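Local structure of Sec-alkylsulfatase (Pseudomonas sp., 4AXH) at residues H181-G186 with T308-P313; M211-S216 with E291-M296. The protein hydrolyses secondary alkyl sulfates enantioselectively and with strict inversion of configuration, using a pair of zinc ions to release (S)-alcohols and sulfate. One frame throughout, in Å; residues are numbered along the deposited sequence.

Interaction 1 of 2, residues H181-G186 with T308-P313; sequences HIDHFG and TADNAP. With ZN (zinc ion), chain D; ZN (zinc ion), chain C.
Asp310 OD2 is gripped by two zinc ions at once, 2.1 Å from the one that Asp183 and His184 bind and 2.2 Å from the one that His181 binds, and so bridges the metal pair. No hydrogen bond joins 181-186 to 308-313; the metals carry the contact. His184 and Asp310 reach in from opposite directions, ring and carboxylate planes 60° apart, with His184 NE2 2.0 Å from its zinc. Asp148 takes the hydrogen bond from the far nitrogen, His184 ND1, which, with the zinc on NE2, helps to fix the rotation of the ring. His181 uses ND1 instead, 2.1 Å from the other zinc, and Asp310 OD2 lies near the plane of its ring, at the edge. CG of Asp183 sits between its backbone N and carbonyl carbon (chi1 47°), which sends OD2 to the His184 zinc at 2.2 Å, while OD1 takes a weak hydrogen bond from the water that bridges both metals. His179 and Glu291 complete one site and His355 the other. This is the dinuclear centre of the metallo-beta-lactamase fold, built on its HxHxDH motif. Two zinc ions sharing one water would be expected to lower its pKa.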
loop_
_atom_site.group_PDB
_atom_site.type_symbol
_atom_site.label_atom_id
_atom_site.label_comp_id
_atom_site.label_asym_id
_atom_site.label_seq_id
_atom_site.Cartn_x
_atom_site.Cartn_y
_atom_site.Cartn_z
ATOM N N HIS A 181 -13.905 5.326 12.855
ATOM C CA HIS A 181 -14.813 4.684 11.889
ATOM C C HIS A 181 -16.261 5.088 12.113
ATOM O O HIS A 181 -16.692 5.217 13.259
ATOM C CB HIS A 181 -14.661 3.164 11.846
ATOM C CG HIS A 181 -13.393 2.685 11.204
ATOM N ND1 HIS A 181 -12.840 1.456 11.532
ATOM C CD2 HIS A 181 -12.596 3.286 10.292
ATOM C CE1 HIS A 181 -11.725 1.363 10.812
ATOM N NE2 HIS A 181 -11.554 2.430 10.032
ATOM N N ILE A 182 -17.004 5.311 11.016
ATOM C CA ILE A 182 -18.392 5.778 11.056
ATOM C C ILE A 182 -19.344 4.930 11.910
ATOM O O ILE A 182 -20.303 5.464 12.464
ATOM C CB ILE A 182 -18.985 6.144 9.667
ATOM C CG1 ILE A 182 -17.884 6.532 8.653
ATOM C CG2 ILE A 182 -20.012 7.291 9.804
ATOM C CD1 ILE A 182 -18.262 6.422 7.089
ATOM N N ASP A 183 -19.063 3.637 12.060
ATOM C CA ASP A 183 -19.885 2.741 12.871
ATOM C C ASP A 183 -19.631 2.934 14.364
ATOM O O ASP A 183 -20.249 2.270 15.208
ATOM C CB ASP A 183 -19.735 1.258 12.434
ATOM C CG ASP A 183 -18.320 0.726 12.202
ATOM O OD1 ASP A 183 -17.456 1.496 11.702
ATOM O OD2 ASP A 183 -18.087 -0.468 12.469
ATOM N N HIS A 184 -18.742 3.874 14.694
ATOM C CA HIS A 184 -18.389 4.137 16.075
ATOM C C HIS A 184 -18.704 5.551 16.548
ATOM O O HIS A 184 -19.014 5.724 17.733
ATOM C CB HIS A 184 -16.952 3.670 16.345
ATOM C CG HIS A 184 -16.777 2.211 16.074
ATOM N ND1 HIS A 184 -17.037 1.261 17.042
ATOM C CD2 HIS A 184 -16.482 1.582 14.915
ATOM C CE1 HIS A 184 -16.881 0.087 16.455
ATOM N NE2 HIS A 184 -16.530 0.228 15.173
ATOM N N PHE A 185 -18.711 6.547 15.630
ATOM C CA PHE A 185 -19.042 7.948 15.957
ATOM C C PHE A 185 -20.349 8.445 15.304
ATOM O O PHE A 185 -20.872 9.497 15.695
ATOM C CB PHE A 185 -17.879 8.895 15.573
ATOM C CG PHE A 185 -17.494 8.980 14.105
ATOM C CD1 PHE A 185 -18.272 9.696 13.202
ATOM C CD2 PHE A 185 -16.304 8.426 13.648
ATOM C CE1 PHE A 185 -17.916 9.774 11.844
ATOM C CE2 PHE A 185 -15.926 8.528 12.293
ATOM C CZ PHE A 185 -16.743 9.185 11.396
ATOM N N GLY A 186 -20.827 7.711 14.297
ATOM C CA GLY A 186 -21.959 8.061 13.444
ATOM C C GLY A 186 -23.270 8.456 14.062
ATOM O O GLY A 186 -24.018 9.213 13.458
ATOM N N THR A 308 -11.234 -3.936 23.322
ATOM C CA THR A 308 -10.282 -3.888 22.208
ATOM C C THR A 308 -10.808 -3.238 20.946
ATOM O O THR A 308 -10.249 -3.491 19.868
ATOM C CB THR A 308 -9.806 -5.296 21.889
ATOM O OG1 THR A 308 -10.913 -6.043 21.378
ATOM C CG2 THR A 308 -9.217 -5.991 23.092
ATOM N N ALA A 309 -11.892 -2.420 21.052
ATOM C CA ALA A 309 -12.509 -1.753 19.906
ATOM C C ALA A 309 -12.742 -2.823 18.802
ATOM O O ALA A 309 -13.388 -3.839 19.097
ATOM C CB ALA A 309 -11.599 -0.622 19.409
ATOM N N ASP A 310 -12.172 -2.622 17.579
ATOM C CA ASP A 310 -12.219 -3.553 16.424
ATOM C C ASP A 310 -10.838 -4.183 16.143
ATOM O O ASP A 310 -10.615 -4.741 15.047
ATOM C CB ASP A 310 -12.660 -2.831 15.151
ATOM C CG ASP A 310 -13.998 -2.152 15.203
ATOM O OD1 ASP A 310 -14.654 -2.205 16.277
ATOM O OD2 ASP A 310 -14.400 -1.566 14.167
ATOM N N ASN A 311 -9.910 -4.067 17.139
ATOM C CA ASN A 311 -8.554 -4.563 17.028
ATOM C C ASN A 311 -8.401 -6.073 17.058
ATOM O O ASN A 311 -7.384 -6.589 16.568
ATOM C CB ASN A 311 -7.675 -3.896 18.067
ATOM C CG ASN A 311 -7.649 -2.424 17.865
ATOM O OD1 ASN A 311 -7.444 -1.941 16.745
ATOM N ND2 ASN A 311 -7.958 -1.693 18.918
ATOM N N ALA A 312 -9.377 -6.784 17.644
ATOM C CA ALA A 312 -9.289 -8.230 17.722
ATOM C C ALA A 312 -10.673 -8.851 17.755
ATOM O O ALA A 312 -11.044 -9.463 18.754
ATOM C CB ALA A 312 -8.476 -8.635 18.949
ATOM N N PRO A 313 -11.459 -8.752 16.665
ATOM C CA PRO A 313 -12.809 -9.339 16.697
ATOM C C PRO A 313 -12.836 -10.858 16.435
ATOM O O PRO A 313 -11.842 -11.418 15.969
ATOM C CB PRO A 313 -13.538 -8.536 15.615
ATOM C CG PRO A 313 -12.500 -8.198 14.622
ATOM C CD PRO A 313 -11.198 -8.090 15.365
HETATM ZN ZN ZN D . -13.467 -0.064 12.886
HETATM ZN ZN ZN C . -16.460 -1.172 13.710
HETATM O O HOH W 1 -15.402 -0.259 12.129
#

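Interaction 2 of 2, residues M211-S216 with E291-M296; sequences MEHAVS and EAPSDM. With ZN (zinc ion), chain D.
Pro293 lays its CB over one face of the His213 imidazole, nearly above the ring centre. Pro293 CB lies 3.6 Å from the centroid of the His213 ring and only 10° off the normal, a CH-pi contact in which every ring atom is about equally near. Its closest ring atom is His213 CD2, and Pro293 CG reaches the same corner from farther off, at 4.1 Å, so the pyrrolidine ring leans toward the CD2 side. Ser294 continues the contact on the same side of the ring, toward its ND1 corner, its CB approaching His213 ND1 obliquely at 4.1 Å. The imidazole reaches the loop because its CG stands anti to the carbonyl carbon (chi1 -67°), and a weak hydrogen bond from ND1 to Gly209 O, back along the chain, helps to hold its rotation. Ser294 OG turns elsewhere, to the carbonyl of Ser208, and no hydrogen bond crosses between the segments. Farther along the helix, Ser216 OG donates to Glu212 O at 2.6 Å, sharing that carbonyl with its own backbone N. Two residues before Pro293, Glu291 OE2 binds zinc at 2.2 Å, with His179, His181 and Asp310 as fellow ligands. The contact thus packs helix 210-219 against the loop between strands 280-286 and 296-300; Ser294 also touches Pro207 at the end of strand 203-207, and Val215 and Ser216 meet helix 549-559.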
loop_
_atom_site.group_PDB
_atom_site.type_symbol
_atom_site.label_atom_id
_atom_site.label_comp_id
_atom_site.label_asym_id
_atom_site.label_seq_id
_atom_site.Cartn_x
_atom_site.Cartn_y
_atom_site.Cartn_z
ATOM N N MET A 211 -10.169 13.714 14.266
ATOM C CA MET A 211 -10.823 14.631 13.328
ATOM C C MET A 211 -10.248 14.578 11.914
ATOM O O MET A 211 -11.007 14.349 10.971
ATOM C CB MET A 211 -10.900 16.047 13.887
ATOM C CG MET A 211 -12.043 16.240 14.914
ATOM S SD MET A 211 -13.776 15.853 14.410
ATOM C CE MET A 211 -13.888 16.745 12.816
ATOM N N GLU A 212 -8.906 14.645 11.789
ATOM C CA GLU A 212 -8.192 14.552 10.509
ATOM C C GLU A 212 -8.581 13.272 9.782
ATOM O O GLU A 212 -8.784 13.313 8.574
ATOM C CB GLU A 212 -6.660 14.543 10.732
ATOM C CG GLU A 212 -6.092 15.671 11.573
ATOM C CD GLU A 212 -5.902 15.450 13.071
ATOM O OE1 GLU A 212 -6.838 15.735 13.859
ATOM O OE2 GLU A 212 -4.770 15.077 13.457
ATOM N N HIS A 213 -8.716 12.146 10.504
ATOM C CA HIS A 213 -9.028 10.849 9.919
ATOM C C HIS A 213 -10.491 10.559 9.711
ATOM O O HIS A 213 -10.845 10.055 8.652
ATOM C CB HIS A 213 -8.326 9.716 10.672
ATOM C CG HIS A 213 -6.852 9.766 10.501
ATOM N ND1 HIS A 213 -6.024 10.078 11.557
ATOM C CD2 HIS A 213 -6.112 9.631 9.374
ATOM C CE1 HIS A 213 -4.802 10.061 11.057
ATOM N NE2 HIS A 213 -4.810 9.796 9.743
ATOM N N ALA A 214 -11.340 10.871 10.702
ATOM C CA ALA A 214 -12.775 10.675 10.580
ATOM C C ALA A 214 -13.306 11.358 9.278
ATOM O O ALA A 214 -14.133 10.781 8.577
ATOM C CB ALA A 214 -13.471 11.229 11.812
ATOM N N VAL A 215 -12.766 12.546 8.929
ATOM C CA VAL A 215 -13.180 13.310 7.746
ATOM C C VAL A 215 -12.439 12.961 6.417
ATOM O O VAL A 215 -13.067 12.965 5.369
ATOM C CB VAL A 215 -13.338 14.849 8.039
ATOM C CG1 VAL A 215 -14.052 15.101 9.370
ATOM C CG2 VAL A 215 -11.997 15.555 8.060
ATOM N N SER A 216 -11.131 12.642 6.475
ATOM C CA SER A 216 -10.291 12.362 5.292
ATOM C C SER A 216 -10.426 10.975 4.653
ATOM O O SER A 216 -10.533 10.879 3.427
ATOM C CB SER A 216 -8.825 12.686 5.569
ATOM O OG SER A 216 -8.669 14.009 6.059
ATOM N N GLU A 291 -6.223 -1.466 12.931
ATOM C CA GLU A 291 -7.521 -1.574 12.266
ATOM C C GLU A 291 -8.014 -0.176 11.737
ATOM O O GLU A 291 -8.764 -0.124 10.762
ATOM C CB GLU A 291 -8.536 -2.208 13.237
ATOM C CG GLU A 291 -9.886 -2.506 12.611
ATOM C CD GLU A 291 -10.900 -1.404 12.806
ATOM O OE1 GLU A 291 -10.640 -0.504 13.638
ATOM O OE2 GLU A 291 -11.984 -1.477 12.186
ATOM N N ALA A 292 -7.613 0.934 12.404
ATOM C CA ALA A 292 -7.965 2.298 12.029
ATOM C C ALA A 292 -6.786 3.223 12.277
ATOM O O ALA A 292 -6.012 2.963 13.197
ATOM C CB ALA A 292 -9.171 2.786 12.816
ATOM N N PRO A 293 -6.631 4.326 11.493
ATOM C CA PRO A 293 -5.495 5.259 11.708
ATOM C C PRO A 293 -5.472 5.921 13.086
ATOM O O PRO A 293 -4.402 6.040 13.698
ATOM C CB PRO A 293 -5.657 6.285 10.592
ATOM C CG PRO A 293 -6.440 5.561 9.543
ATOM C CD PRO A 293 -7.431 4.753 10.332
ATOM N N SER A 294 -6.651 6.331 13.576
ATOM C CA SER A 294 -6.835 6.923 14.902
ATOM C C SER A 294 -7.593 5.840 15.625
ATOM O O SER A 294 -8.726 5.529 15.248
ATOM C CB SER A 294 -7.639 8.222 14.811
ATOM O OG SER A 294 -7.550 8.902 16.045
ATOM N N ASP A 295 -6.931 5.176 16.580
ATOM C CA ASP A 295 -7.454 3.971 17.238
ATOM C C ASP A 295 -6.896 3.765 18.641
ATOM O O ASP A 295 -5.788 4.192 18.940
ATOM C CB ASP A 295 -7.046 2.769 16.340
ATOM C CG ASP A 295 -7.635 1.413 16.608
ATOM O OD1 ASP A 295 -8.734 1.343 17.213
ATOM O OD2 ASP A 295 -7.018 0.423 16.185
ATOM N N MET A 296 -7.644 3.042 19.482
ATOM C CA MET A 296 -7.238 2.744 20.847
ATOM C C MET A 296 -8.071 1.665 21.507
ATOM O O MET A 296 -9.204 1.420 21.107
ATOM C CB MET A 296 -7.218 4.022 21.732
ATOM C CG MET A 296 -8.576 4.584 22.069
ATOM S SD MET A 296 -8.394 6.212 22.770
ATOM C CE MET A 296 -10.111 6.593 23.199
HETATM ZN ZN ZN D . -13.467 -0.064 12.886
HETATM O O HOH W 1 -15.402 -0.259 12.129
#

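Overall arrangement
Both contacts are partly buried, and both lie in the metallo-beta-lactamase region, their centres about 11 Å apart. Interaction 1 is metal chemistry close to the centre of the chain; interaction 2, somewhat farther out, is CH-pi and van der Waals packing between a helix and a loop. One zinc ion joins them: Glu291 supplies a ligand beside His181 and Asp310, with Glu291 OE2 3.1 Å from Asp310 OD2, a closeness of like charges that the shared zinc probably offsets. The CB of Ala292 also packs on His181 CE1 at 3.5 Å. The 291-296 segment therefore serves the zinc site through Glu291 and helix 210-219 through Pro293 and Ser294, and Phe185 of the 182-185 helix also touches Ala214 of that helix.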